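Local coordinates for uracil-DNA glycosylase (Nitratifractor salsuginis, PDB 5X3G), which belongs to the uracil-DNA glycosylase family and folds as a single-chain alpha/beta protein around a central parallel beta sheet, at residues A[25-30]-A[195-200]; A[73-78]-A[203-208]; A[165-170]-A[188-193]. All coordinates share one frame; numbering follows the deposited sequence.

Contact 1: A[25-30]-A[195-200]; sequences EEWEPI and EGFEAY
Ile30 meets Phe197 and Tyr200 because its CG1 stands anti to the carbonyl carbon (chi1 -57°) and its second torsion is extended (178°), which carries CD1 toward the two rings. Trp27 lies in a 3-10 turn that leads into helix 28-35, and Phe197 and Tyr200 lie in the chain that leads from helix 179-196 toward strand 203-207, so the contact joins these two parts of the alpha/beta fold about 18 Å from the centre of the chain. The backbones come nearest at Ile30 and Gly196, whose CA atoms are 5.3 Å apart. With no side chain on the glycine, Ile30 CG2 comes within 4.1 Å of Gly196 CA.

CD1 of Ile30 lies over one face of the Phe197 ring, 4.4 Å from CE1, and 4.0 Å from CE2 of Tyr200. It is also 3.9 Å from Gly196 O, a van der Waals contact of a methyl with a carbonyl oxygen; no hydrogen bond links the segments. Trp27 approaches Phe197 differently: the indole and the phenyl ring touch at their outer edges, and neither stacks on the other. Their planes are inclined at 70° and the centroid of the six-membered ring of Trp27 is 5.7 Å from that of Phe197. The indole is held by a hydrogen bond from NE1 to Leu66 O and by an edge-to-face contact with Phe63. The far corner of the indole carries the touch: Phe197 CZ sits near the indole plane, 3.3 Å from Trp27 CH2.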
ATOM      1  N   GLU A  25       2.392  -2.346  20.165  1.00 31.34           N
ATOM      2  CA  GLU A  25       1.227  -2.841  20.893  1.00 38.50           C
ATOM      3  C   GLU A  25       0.066  -1.854  20.852  1.00 36.20           C
ATOM      4  O   GLU A  25      -1.087  -2.251  21.065  1.00 31.97           O
ATOM      5  CB  GLU A  25       1.573  -3.162  22.348  1.00 29.83           C
ATOM      6  CG  GLU A  25       2.519  -2.198  23.033  1.00 50.79           C
ATOM      7  CD  GLU A  25       2.996  -2.731  24.375  1.00 63.22           C
ATOM      8  OE1 GLU A  25       3.604  -1.957  25.144  1.00 52.06           O
ATOM      9  OE2 GLU A  25       2.750  -3.922  24.661  1.00 53.92           O
ATOM     10  N   GLU A  26       0.340  -0.570  20.583  1.00 35.05           N
ATOM     11  CA  GLU A  26      -0.740   0.396  20.396  1.00 33.33           C
ATOM     12  C   GLU A  26      -1.727  -0.036  19.323  1.00 33.94           C
ATOM     13  O   GLU A  26      -2.872   0.428  19.326  1.00 38.89           O
ATOM     14  CB  GLU A  26      -0.197   1.772  20.012  1.00 35.01           C
ATOM     15  CG  GLU A  26       0.519   2.536  21.099  1.00 48.69           C
ATOM     16  CD  GLU A  26       0.856   3.945  20.655  1.00 57.59           C
ATOM     17  OE1 GLU A  26       0.421   4.337  19.550  1.00 55.23           O
ATOM     18  OE2 GLU A  26       1.553   4.660  21.403  1.00 75.21           O
ATOM     19  N   TRP A  27      -1.306  -0.896  18.397  1.00 31.81           N
ATOM     20  CA  TRP A  27      -2.182  -1.358  17.333  1.00 32.31           C
ATOM     21  C   TRP A  27      -3.168  -2.425  17.785  1.00 27.45           C
ATOM     22  O   TRP A  27      -4.103  -2.729  17.035  1.00 25.72           O
ATOM     23  CB  TRP A  27      -1.347  -1.888  16.169  1.00 33.22           C
ATOM     24  CG  TRP A  27      -0.933  -0.814  15.231  1.00 30.91           C
ATOM     25  CD1 TRP A  27       0.313  -0.279  15.084  1.00 32.22           C
ATOM     26  CD2 TRP A  27      -1.782  -0.114  14.319  1.00 24.83           C
ATOM     27  NE1 TRP A  27       0.293   0.704  14.125  1.00 31.55           N
ATOM     28  CE2 TRP A  27      -0.982   0.825  13.640  1.00 29.73           C
ATOM     29  CE3 TRP A  27      -3.142  -0.195  14.008  1.00 31.02           C
ATOM     30  CZ2 TRP A  27      -1.497   1.676  12.667  1.00 32.75           C
ATOM     31  CZ3 TRP A  27      -3.651   0.650  13.045  1.00 34.67           C
ATOM     32  CH2 TRP A  27      -2.831   1.574  12.385  1.00 32.90           C
ATOM     33  N   GLU A  28      -2.998  -2.985  18.982  1.00 30.34           N
ATOM     34  CA  GLU A  28      -3.873  -4.072  19.414  1.00 32.22           C
ATOM     35  C   GLU A  28      -5.355  -3.705  19.483  1.00 23.71           C
ATOM     36  O   GLU A  28      -6.179  -4.540  19.068  1.00 33.69           O
ATOM     37  CB  GLU A  28      -3.390  -4.620  20.763  1.00 36.84           C
ATOM     38  CG  GLU A  28      -2.173  -5.522  20.643  1.00 36.76           C
ATOM     39  CD  GLU A  28      -1.872  -6.281  21.919  1.00 48.92           C
ATOM     40  OE1 GLU A  28      -2.766  -6.368  22.788  1.00 53.63           O
ATOM     41  OE2 GLU A  28      -0.744  -6.800  22.049  1.00 41.47           O
ATOM     42  N   PRO A  29      -5.769  -2.532  19.982  1.00 30.19           N
ATOM     43  CA  PRO A  29      -7.216  -2.244  20.033  1.00 29.28           C
ATOM     44  C   PRO A  29      -7.896  -2.263  18.675  1.00 35.43           C
ATOM     45  O   PRO A  29      -9.083  -2.604  18.594  1.00 39.88           O
ATOM     46  CB  PRO A  29      -7.272  -0.848  20.668  1.00 29.46           C
ATOM     47  CG  PRO A  29      -6.025  -0.745  21.455  1.00 35.75           C
ATOM     48  CD  PRO A  29      -4.991  -1.477  20.657  1.00 24.32           C
ATOM     49  N   ILE A  30      -7.187  -1.907  17.608  1.00 35.17           N
ATOM     50  CA  ILE A  30      -7.786  -1.876  16.277  1.00 33.45           C
ATOM     51  C   ILE A  30      -7.534  -3.176  15.524  1.00 24.48           C
ATOM     52  O   ILE A  30      -8.420  -3.682  14.830  1.00 33.87           O
ATOM     53  CB  ILE A  30      -7.249  -0.661  15.491  1.00 33.52           C
ATOM     54  CG1 ILE A  30      -7.529   0.643  16.241  1.00 30.59           C
ATOM     55  CG2 ILE A  30      -7.864  -0.603  14.101  1.00 30.32           C
ATOM     56  CD1 ILE A  30      -6.989   1.871  15.538  1.00 37.76           C
ATOM     57  N   GLU A 195     -13.847   0.429  10.819  1.00 36.12           N
ATOM     58  CA  GLU A 195     -14.602   0.756  12.023  1.00 42.84           C
ATOM     59  C   GLU A 195     -13.689   1.335  13.098  1.00 34.66           C
ATOM     60  O   GLU A 195     -14.011   2.350  13.726  1.00 37.66           O
ATOM     61  CB  GLU A 195     -15.323  -0.491  12.539  1.00 40.00           C
ATOM     62  CG  GLU A 195     -15.805  -0.397  13.979  1.00 52.95           C
ATOM     63  CD  GLU A 195     -16.788  -1.495  14.336  1.00 57.72           C
ATOM     64  OE1 GLU A 195     -17.155  -2.283  13.439  1.00 53.75           O
ATOM     65  OE2 GLU A 195     -17.179  -1.583  15.519  1.00 64.65           O
ATOM     66  N   GLY A 196     -12.528   0.711  13.304  1.00 34.62           N
ATOM     67  CA  GLY A 196     -11.594   1.183  14.313  1.00 27.15           C
ATOM     68  C   GLY A 196     -10.982   2.539  14.021  1.00 40.25           C
ATOM     69  O   GLY A 196     -10.554   3.224  14.955  1.00 37.85           O
ATOM     70  N   PHE A 197     -10.925   2.940  12.753  1.00 36.10           N
ATOM     71  CA  PHE A 197     -10.356   4.225  12.366  1.00 41.52           C
ATOM     72  C   PHE A 197     -11.382   5.350  12.327  1.00 35.39           C
ATOM     73  O   PHE A 197     -11.023   6.477  11.965  1.00 36.53           O
ATOM     74  CB  PHE A 197      -9.685   4.120  10.992  1.00 34.55           C
ATOM     75  CG  PHE A 197      -8.314   3.517  11.026  1.00 28.93           C
ATOM     76  CD1 PHE A 197      -7.259   4.194  11.616  1.00 27.83           C
ATOM     77  CD2 PHE A 197      -8.071   2.285  10.444  1.00 36.21           C
ATOM     78  CE1 PHE A 197      -5.995   3.644  11.639  1.00 28.67           C
ATOM     79  CE2 PHE A 197      -6.809   1.732  10.463  1.00 40.57           C
ATOM     80  CZ  PHE A 197      -5.770   2.413  11.059  1.00 32.34           C
ATOM     81  N   GLU A 198     -12.638   5.074  12.689  1.00 39.40           N
ATOM     82  CA  GLU A 198     -13.696   6.072  12.543  1.00 40.84           C
ATOM     83  C   GLU A 198     -13.379   7.345  13.322  1.00 44.38           C
ATOM     84  O   GLU A 198     -13.612   8.456  12.830  1.00 40.23           O
ATOM     85  CB  GLU A 198     -15.032   5.478  12.990  1.00 48.14           C
ATOM     86  CG  GLU A 198     -16.271   6.264  12.567  1.00 45.24           C
ATOM     87  CD  GLU A 198     -16.546   7.461  13.458  1.00 57.71           C
ATOM     88  OE1 GLU A 198     -17.161   8.435  12.978  1.00 66.10           O
ATOM     89  OE2 GLU A 198     -16.141   7.426  14.640  1.00 60.78           O
ATOM     90  N   ALA A 199     -12.848   7.208  14.539  1.00 42.47           N
ATOM     91  CA  ALA A 199     -12.521   8.385  15.337  1.00 41.51           C
ATOM     92  C   ALA A 199     -11.393   9.190  14.702  1.00 43.62           C
ATOM     93  O   ALA A 199     -11.432  10.425  14.694  1.00 51.08           O
ATOM     94  CB  ALA A 199     -12.148   7.971  16.760  1.00 38.65           C
ATOM     95  N   TYR A 200     -10.381   8.507  14.162  1.00 36.43           N
ATOM     96  CA  TYR A 200      -9.238   9.204  13.583  1.00 44.88           C
ATOM     97  C   TYR A 200      -9.599   9.892  12.272  1.00 36.89           C
ATOM     98  O   TYR A 200      -9.001  10.916  11.926  1.00 46.34           O
ATOM     99  CB  TYR A 200      -8.086   8.222  13.373  1.00 40.65           C
ATOM    100  CG  TYR A 200      -7.631   7.527  14.638  1.00 42.41           C
ATOM    101  CD1 TYR A 200      -6.613   8.059  15.418  1.00 48.06           C
ATOM    102  CD2 TYR A 200      -8.224   6.342  15.056  1.00 43.99           C
ATOM    103  CE1 TYR A 200      -6.194   7.429  16.575  1.00 44.04           C
ATOM    104  CE2 TYR A 200      -7.812   5.705  16.214  1.00 46.28           C
ATOM    105  CZ  TYR A 200      -6.796   6.254  16.969  1.00 40.79           C
ATOM    106  OH  TYR A 200      -6.381   5.624  18.120  1.00 51.89           O
TER

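Contact 2: A[73-78]-A[203-208]; sequences YILFGQ and TLILFG
Ile74 bonds to the strand 203-207 through both its backbone polar atoms: its N donates to Thr203 O and its O accepts from Ile205 N, each bond 3.0 Å long. The N-H...O angles of 160° and 163° make both nearly straight, although the Ile205 N donor lies above the carbonyl plane of Ile74. Thr203 O also faces the CA-H of Tyr73. The next bond, Phe76 N to Ile205 O, is weak at 3.4 Å, and here the strands part, the CA atoms of Phe76 and Leu206 being 6.2 Å apart. A water enters the gap. It donates to Phe76 O and to Ile205 O, both 2.8 Å away, and accepts from Phe207 N at 2.7 Å, bridging the pair that the next rung of the parallel ladder would have joined directly.

These are the two inner strands of the four-stranded parallel sheet in the glycosylase's alpha/beta fold, where 164-168 flanks 73-77 and 225-228 flanks 203-207. On one face, Tyr73 and Thr203 extend next to one another in the same direction, and Ile205 crosses obliquely so that its CD1 comes within 3.6 Å of Tyr73 CD1. Leu75, with CG anti to the backbone N (chi1 -167°), brings CG near Ile205 CG2; its CD2 lies near Phe207 CE2, and Ile205 CG2 itself lies over one face of the Phe207 ring, toward the rim. On the other face, CD2 of Leu204 touches Ile74 CB and the edge of the Phe76 ring at CE2. One face of that ring is covered, off-centre, by Ile74 CG2, while Leu206 runs alongside Phe76 and brings CD2 to its CD2.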
ATOM      1  N   TYR A  73      -3.986   8.854   5.790  1.00 22.30           N
ATOM      2  CA  TYR A  73      -4.577   8.292   4.588  1.00 22.12           C
ATOM      3  C   TYR A  73      -4.488   6.777   4.656  1.00 24.86           C
ATOM      4  O   TYR A  73      -3.593   6.219   5.298  1.00 29.17           O
ATOM      5  CB  TYR A  73      -3.869   8.771   3.314  1.00 21.20           C
ATOM      6  CG  TYR A  73      -3.908  10.262   3.069  1.00 30.27           C
ATOM      7  CD1 TYR A  73      -4.956  10.848   2.368  1.00 23.11           C
ATOM      8  CD2 TYR A  73      -2.886  11.083   3.523  1.00 25.04           C
ATOM      9  CE1 TYR A  73      -4.988  12.211   2.138  1.00 29.43           C
ATOM     10  CE2 TYR A  73      -2.908  12.445   3.297  1.00 28.16           C
ATOM     11  CZ  TYR A  73      -3.958  13.004   2.605  1.00 31.48           C
ATOM     12  OH  TYR A  73      -3.979  14.361   2.380  1.00 43.73           O
ATOM     13  N   ILE A  74      -5.416   6.112   3.975  1.00 18.63           N
ATOM     14  CA  ILE A  74      -5.362   4.668   3.769  1.00 27.61           C
ATOM     15  C   ILE A  74      -5.450   4.435   2.269  1.00 25.58           C
ATOM     16  O   ILE A  74      -6.531   4.554   1.681  1.00 23.55           O
ATOM     17  CB  ILE A  74      -6.483   3.921   4.505  1.00 25.52           C
ATOM     18  CG1 ILE A  74      -6.474   4.269   5.995  1.00 30.72           C
ATOM     19  CG2 ILE A  74      -6.341   2.418   4.303  1.00 22.52           C
ATOM     20  CD1 ILE A  74      -7.453   3.451   6.807  1.00 28.24           C
ATOM     21  N   LEU A  75      -4.320   4.114   1.650  1.00 26.32           N
ATOM     22  CA  LEU A  75      -4.246   3.857   0.219  1.00 25.16           C
ATOM     23  C   LEU A  75      -4.421   2.363  -0.019  1.00 23.65           C
ATOM     24  O   LEU A  75      -3.641   1.556   0.499  1.00 22.11           O
ATOM     25  CB  LEU A  75      -2.910   4.352  -0.338  1.00 19.73           C
ATOM     26  CG  LEU A  75      -2.725   4.454  -1.856  1.00 21.50           C
ATOM     27  CD1 LEU A  75      -1.601   5.425  -2.133  1.00 23.91           C
ATOM     28  CD2 LEU A  75      -2.409   3.105  -2.485  1.00 20.33           C
ATOM     29  N   PHE A  76      -5.423   2.000  -0.812  1.00 21.57           N
ATOM     30  CA  PHE A  76      -5.802   0.602  -0.960  1.00 21.67           C
ATOM     31  C   PHE A  76      -5.132  -0.064  -2.155  1.00 22.99           C
ATOM     32  O   PHE A  76      -4.869   0.561  -3.186  1.00 23.52           O
ATOM     33  CB  PHE A  76      -7.318   0.459  -1.098  1.00 23.11           C
ATOM     34  CG  PHE A  76      -8.063   0.545   0.206  1.00 27.50           C
ATOM     35  CD1 PHE A  76      -8.219  -0.575   1.005  1.00 29.13           C
ATOM     36  CD2 PHE A  76      -8.623   1.742   0.624  1.00 30.88           C
ATOM     37  CE1 PHE A  76      -8.912  -0.504   2.202  1.00 34.95           C
ATOM     38  CE2 PHE A  76      -9.317   1.821   1.821  1.00 37.91           C
ATOM     39  CZ  PHE A  76      -9.460   0.695   2.612  1.00 24.58           C
ATOM     40  N   GLY A  77      -4.845  -1.359  -1.984  1.00 19.41           N
ATOM     41  CA  GLY A  77      -4.623  -2.254  -3.095  1.00 23.99           C
ATOM     42  C   GLY A  77      -5.530  -3.464  -2.951  1.00 26.46           C
ATOM     43  O   GLY A  77      -6.257  -3.603  -1.967  1.00 25.87           O
ATOM     44  N   GLN A  78      -5.483  -4.337  -3.956  1.00 37.36           N
ATOM     45  CA  GLN A  78      -6.302  -5.544  -3.926  1.00 36.87           C
ATOM     46  C   GLN A  78      -5.703  -6.599  -3.005  1.00 28.64           C
ATOM     47  O   GLN A  78      -6.257  -6.902  -1.945  1.00 37.51           O
ATOM     48  CB  GLN A  78      -6.478  -6.114  -5.335  1.00 38.40           C
ATOM     49  CG  GLN A  78      -7.586  -5.454  -6.128  1.00 45.06           C
ATOM     50  CD  GLN A  78      -8.961  -5.875  -5.643  1.00 52.99           C
ATOM     51  OE1 GLN A  78      -9.526  -5.269  -4.733  1.00 58.09           O
ATOM     52  NE2 GLN A  78      -9.501  -6.928  -6.246  1.00 61.36           N
ATOM     53  N   THR A 203      -8.391   9.657   5.429  1.00 26.19           N
ATOM     54  CA  THR A 203      -9.017   9.719   4.115  1.00 27.29           C
ATOM     55  C   THR A 203      -8.633   8.497   3.287  1.00 21.76           C
ATOM     56  O   THR A 203      -7.452   8.159   3.173  1.00 21.92           O
ATOM     57  CB  THR A 203      -8.608  11.003   3.393  1.00 26.68           C
ATOM     58  OG1 THR A 203      -9.172  12.130   4.074  1.00 27.51           O
ATOM     59  CG2 THR A 203      -9.106  10.988   1.961  1.00 30.34           C
ATOM     60  N   LEU A 204      -9.636   7.839   2.711  1.00 28.45           N
ATOM     61  CA  LEU A 204      -9.393   6.688   1.852  1.00 28.80           C
ATOM     62  C   LEU A 204      -8.979   7.156   0.462  1.00 30.78           C
ATOM     63  O   LEU A 204      -9.683   7.948  -0.169  1.00 26.77           O
ATOM     64  CB  LEU A 204     -10.644   5.813   1.758  1.00 27.79           C
ATOM     65  CG  LEU A 204     -11.339   5.388   3.052  1.00 30.97           C
ATOM     66  CD1 LEU A 204     -12.504   4.452   2.739  1.00 24.76           C
ATOM     67  CD2 LEU A 204     -10.359   4.740   4.027  1.00 22.96           C
ATOM     68  N   ILE A 205      -7.836   6.668  -0.012  1.00 24.93           N
ATOM     69  CA  ILE A 205      -7.378   6.926  -1.373  1.00 25.57           C
ATOM     70  C   ILE A 205      -7.734   5.710  -2.215  1.00 28.85           C
ATOM     71  O   ILE A 205      -7.215   4.610  -1.986  1.00 20.49           O
ATOM     72  CB  ILE A 205      -5.872   7.217  -1.420  1.00 20.94           C
ATOM     73  CG1 ILE A 205      -5.544   8.446  -0.574  1.00 18.90           C
ATOM     74  CG2 ILE A 205      -5.410   7.398  -2.863  1.00 17.69           C
ATOM     75  CD1 ILE A 205      -4.067   8.622  -0.326  1.00 20.74           C
ATOM     76  N   LEU A 206      -8.617   5.904  -3.188  1.00 21.88           N
ATOM     77  CA  LEU A 206      -9.246   4.800  -3.908  1.00 22.48           C
ATOM     78  C   LEU A 206      -8.849   4.871  -5.379  1.00 29.30           C
ATOM     79  O   LEU A 206      -9.397   5.673  -6.141  1.00 28.66           O
ATOM     80  CB  LEU A 206     -10.758   4.849  -3.724  1.00 31.29           C
ATOM     81  CG  LEU A 206     -11.201   4.904  -2.258  1.00 29.31           C
ATOM     82  CD1 LEU A 206     -12.665   5.304  -2.144  1.00 37.56           C
ATOM     83  CD2 LEU A 206     -10.945   3.567  -1.565  1.00 32.49           C
ATOM     84  N   PHE A 207      -7.902   4.024  -5.775  1.00 26.92           N
ATOM     85  CA  PHE A 207      -7.440   3.958  -7.157  1.00 22.29           C
ATOM     86  C   PHE A 207      -8.416   3.127  -7.982  1.00 32.20           C
ATOM     87  O   PHE A 207      -8.559   1.922  -7.754  1.00 24.46           O
ATOM     88  CB  PHE A 207      -6.039   3.355  -7.228  1.00 23.65           C
ATOM     89  CG  PHE A 207      -4.940   4.321  -6.896  1.00 27.47           C
ATOM     90  CD1 PHE A 207      -5.093   5.676  -7.129  1.00 25.72           C
ATOM     91  CD2 PHE A 207      -3.747   3.868  -6.356  1.00 26.38           C
ATOM     92  CE1 PHE A 207      -4.077   6.563  -6.826  1.00 32.76           C
ATOM     93  CE2 PHE A 207      -2.728   4.749  -6.052  1.00 24.57           C
ATOM     94  CZ  PHE A 207      -2.892   6.099  -6.287  1.00 27.56           C
ATOM     95  N   GLY A 208      -9.082   3.770  -8.939  1.00 31.31           N
ATOM     96  CA  GLY A 208      -9.878   3.039  -9.915  1.00 30.67           C
ATOM     97  C   GLY A 208     -10.965   2.186  -9.285  1.00 25.24           C
ATOM     98  O   GLY A 208     -11.762   2.654  -8.462  1.00 34.62           O
TER
HETATM   99  O   HOH W   1      -6.809   2.497  -3.850  1.00 28.94           O

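Contact 3: A[165-170]-A[188-193]; sequences LLLNMA and AFIEKL
The strand bearing Leu167 and the helix bearing Ile190 and Leu193 run roughly antiparallel, with 11.0 Å between their axes and 150° between their directions. Side chains from both sides bridge the distance; Leu167 holds CG anti to the backbone N (chi1 179°). It meets both helix residues tip to tip: its CD2 is 3.6 Å from Leu193 CD2 and 4.0 Å from Ile190 CD1. This is the first half of a beta-alpha-beta crossover, since the chain goes from strand 164-168 through helix 179-196 to the parallel strand 203-207, with strand 73-77 lying between the two in the sheet. Leu167 also packs on Ile74 and Phe76 of that intervening strand, and Leu193 on Ile30 and Leu31 of helix 28-35.

Next to this leucine pair, Ile190 packs on the backbone just past the strand. Its CG1 lies 3.3 Å from Met169 O, a close approach of a methylene to a carbonyl oxygen. A second torsion of -60° turns CD1 off the extended line, where it is 3.7 Å from the same Met169 O and 3.8 Å from Asn168 O. The other branch, CG2, faces the side chain of Met169, modelled as selenomethionine, whose SE stands 4.3 Å from Ile190 CG2.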
ATOM      1  N   LEU A 165      -1.242   4.666   5.235  1.00 23.47           N
ATOM      2  CA  LEU A 165      -1.300   3.233   5.489  1.00 22.97           C
ATOM      3  C   LEU A 165      -1.547   2.521   4.166  1.00 28.73           C
ATOM      4  O   LEU A 165      -2.613   2.683   3.559  1.00 23.97           O
ATOM      5  CB  LEU A 165      -2.407   2.903   6.493  1.00 26.86           C
ATOM      6  CG  LEU A 165      -2.588   1.432   6.885  1.00 24.76           C
ATOM      7  CD1 LEU A 165      -1.403   0.928   7.689  1.00 21.76           C
ATOM      8  CD2 LEU A 165      -3.883   1.251   7.657  1.00 31.87           C
ATOM      9  N   LEU A 166      -0.556   1.754   3.713  1.00 21.93           N
ATOM     10  CA  LEU A 166      -0.621   1.060   2.427  1.00 23.75           C
ATOM     11  C   LEU A 166      -1.291  -0.290   2.645  1.00 23.18           C
ATOM     12  O   LEU A 166      -0.636  -1.299   2.914  1.00 19.39           O
ATOM     13  CB  LEU A 166       0.776   0.923   1.839  1.00 18.36           C
ATOM     14  CG  LEU A 166       1.477   2.252   1.561  1.00 19.29           C
ATOM     15  CD1 LEU A 166       2.980   2.050   1.396  1.00 21.62           C
ATOM     16  CD2 LEU A 166       0.885   2.915   0.325  1.00 21.59           C
ATOM     17  N   LEU A 167      -2.614  -0.317   2.498  1.00 24.66           N
ATOM     18  CA  LEU A 167      -3.436  -1.432   2.954  1.00 18.34           C
ATOM     19  C   LEU A 167      -4.021  -2.188   1.765  1.00 22.63           C
ATOM     20  O   LEU A 167      -4.789  -1.621   0.983  1.00 19.09           O
ATOM     21  CB  LEU A 167      -4.552  -0.923   3.866  1.00 23.68           C
ATOM     22  CG  LEU A 167      -5.529  -1.963   4.414  1.00 25.50           C
ATOM     23  CD1 LEU A 167      -4.789  -3.020   5.221  1.00 18.53           C
ATOM     24  CD2 LEU A 167      -6.605  -1.286   5.248  1.00 23.33           C
ATOM     25  N   ASN A 168      -3.664  -3.464   1.642  1.00 26.15           N
ATOM     26  CA  ASN A 168      -4.276  -4.361   0.668  1.00 23.87           C
ATOM     27  C   ASN A 168      -5.577  -4.932   1.224  1.00 23.74           C
ATOM     28  O   ASN A 168      -5.723  -5.121   2.435  1.00 25.25           O
ATOM     29  CB  ASN A 168      -3.323  -5.502   0.301  1.00 26.54           C
ATOM     30  CG  ASN A 168      -2.346  -5.123  -0.800  1.00 22.74           C
ATOM     31  OD1 ASN A 168      -2.686  -4.383  -1.719  1.00 23.46           O
ATOM     32  ND2 ASN A 168      -1.124  -5.624  -0.702  1.00 20.69           N
HETATM   33  N   MSE A 169      -6.523  -5.206   0.327  1.00 26.31           N
HETATM   34  CA  MSE A 169      -7.835  -5.732   0.720  1.00 27.56           C
HETATM   35  C   MSE A 169      -7.711  -7.113   1.357  1.00 26.41           C
HETATM   36  O   MSE A 169      -8.418  -7.429   2.316  1.00 26.93           O
HETATM   37  CB  MSE A 169      -8.782  -5.787  -0.479  1.00 34.22           C
HETATM   38  CG  MSE A 169      -9.179  -4.424  -1.009  1.00 39.00           C
HETATM   39 SE   MSE A 169     -10.251  -3.436   0.282  1.00 53.78          SE
HETATM   40  CE  MSE A 169     -11.886  -3.267  -0.768  1.00 59.99           C
ATOM     41  N   ALA A 170      -6.819  -7.934   0.809  1.00 19.81           N
ATOM     42  CA  ALA A 170      -6.372  -9.166   1.441  1.00 26.37           C
ATOM     43  C   ALA A 170      -4.868  -9.075   1.654  1.00 26.10           C
ATOM     44  O   ALA A 170      -4.144  -8.562   0.797  1.00 28.37           O
ATOM     45  CB  ALA A 170      -6.717 -10.396   0.593  1.00 26.28           C
ATOM     46  N   ALA A 188     -14.229  -8.920   6.220  1.00 31.49           N
ATOM     47  CA  ALA A 188     -14.598  -8.618   7.602  1.00 32.64           C
ATOM     48  C   ALA A 188     -13.449  -7.968   8.363  1.00 34.83           C
ATOM     49  O   ALA A 188     -13.678  -7.087   9.205  1.00 23.73           O
ATOM     50  CB  ALA A 188     -15.057  -9.889   8.317  1.00 32.06           C
ATOM     51  N   PHE A 189     -12.215  -8.393   8.081  1.00 30.82           N
ATOM     52  CA  PHE A 189     -11.044  -7.745   8.661  1.00 31.35           C
ATOM     53  C   PHE A 189     -10.985  -6.276   8.261  1.00 30.97           C
ATOM     54  O   PHE A 189     -10.761  -5.398   9.104  1.00 31.10           O
ATOM     55  CB  PHE A 189      -9.774  -8.482   8.224  1.00 26.90           C
ATOM     56  CG  PHE A 189      -8.501  -7.719   8.483  1.00 23.73           C
ATOM     57  CD1 PHE A 189      -7.841  -7.843   9.694  1.00 24.93           C
ATOM     58  CD2 PHE A 189      -7.952  -6.899   7.507  1.00 34.79           C
ATOM     59  CE1 PHE A 189      -6.672  -7.149   9.935  1.00 23.72           C
ATOM     60  CE2 PHE A 189      -6.783  -6.204   7.746  1.00 20.19           C
ATOM     61  CZ  PHE A 189      -6.139  -6.328   8.958  1.00 25.30           C
ATOM     62  N   ILE A 190     -11.180  -5.989   6.969  1.00 27.86           N
ATOM     63  CA  ILE A 190     -11.113  -4.605   6.501  1.00 26.53           C
ATOM     64  C   ILE A 190     -12.222  -3.773   7.135  1.00 29.55           C
ATOM     65  O   ILE A 190     -11.986  -2.660   7.619  1.00 27.33           O
ATOM     66  CB  ILE A 190     -11.178  -4.543   4.964  1.00 31.97           C
ATOM     67  CG1 ILE A 190      -9.981  -5.267   4.342  1.00 22.47           C
ATOM     68  CG2 ILE A 190     -11.201  -3.098   4.501  1.00 21.00           C
ATOM     69  CD1 ILE A 190      -8.650  -4.681   4.744  1.00 20.80           C
ATOM     70  N   GLU A 191     -13.450  -4.300   7.135  1.00 25.75           N
ATOM     71  CA  GLU A 191     -14.575  -3.577   7.722  1.00 30.37           C
ATOM     72  C   GLU A 191     -14.327  -3.256   9.190  1.00 27.41           C
ATOM     73  O   GLU A 191     -14.603  -2.138   9.644  1.00 32.75           O
ATOM     74  CB  GLU A 191     -15.861  -4.389   7.563  1.00 32.28           C
ATOM     75  N   LYS A 192     -13.800  -4.221   9.951  1.00 30.15           N
ATOM     76  CA  LYS A 192     -13.514  -3.957  11.357  1.00 31.18           C
ATOM     77  C   LYS A 192     -12.389  -2.938  11.516  1.00 29.93           C
ATOM     78  O   LYS A 192     -12.442  -2.077  12.405  1.00 28.01           O
ATOM     79  CB  LYS A 192     -13.163  -5.259  12.076  1.00 30.19           C
ATOM     80  CG  LYS A 192     -13.083  -5.108  13.579  1.00 33.94           C
ATOM     81  CD  LYS A 192     -14.432  -4.692  14.133  1.00 35.58           C
ATOM     82  CE  LYS A 192     -14.364  -4.454  15.625  1.00 46.14           C
ATOM     83  NZ  LYS A 192     -15.706  -4.149  16.196  1.00 43.23           N
ATOM     84  N   LEU A 193     -11.366  -3.017  10.663  1.00 27.09           N
ATOM     85  CA  LEU A 193     -10.255  -2.075  10.751  1.00 29.46           C
ATOM     86  C   LEU A 193     -10.713  -0.650  10.456  1.00 29.13           C
ATOM     87  O   LEU A 193     -10.283   0.295  11.127  1.00 31.69           O
ATOM     88  CB  LEU A 193      -9.139  -2.490   9.792  1.00 26.66           C
ATOM     89  CG  LEU A 193      -7.763  -1.871  10.035  1.00 35.12           C
ATOM     90  CD1 LEU A 193      -7.083  -2.549  11.208  1.00 32.30           C
ATOM     91  CD2 LEU A 193      -6.904  -1.966   8.788  1.00 28.96           C
TER

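How the contacts relate
Contact 2 lies deepest, its centre about 8 Å from that of the chain; contact 3 lies at about 11 Å and contact 1 at about 18 Å, where exposed Tyr200 joins otherwise largely buried partners. The chemistry separates contact 2, a backbone ladder with a bridging water, from contacts 1 and 3, which pack without hydrogen bonds: aromatic rings around an isoleucine in contact 1, mainly aliphatic groups in contact 3. Contacts 1 and 3 share helix 179-196 and meet where Ile30 CG2 lies 3.6 Å from Leu193 CD1. Contacts 2 and 3 use neighbouring strands of one sheet, and a probable hydrogen bond from Met169 N to Gly77 O (2.8 Å) continues just past the strand. Phe197 CD2 reaches Ile74 CD1 at 3.9 Å, tying contact 1 to contact 2.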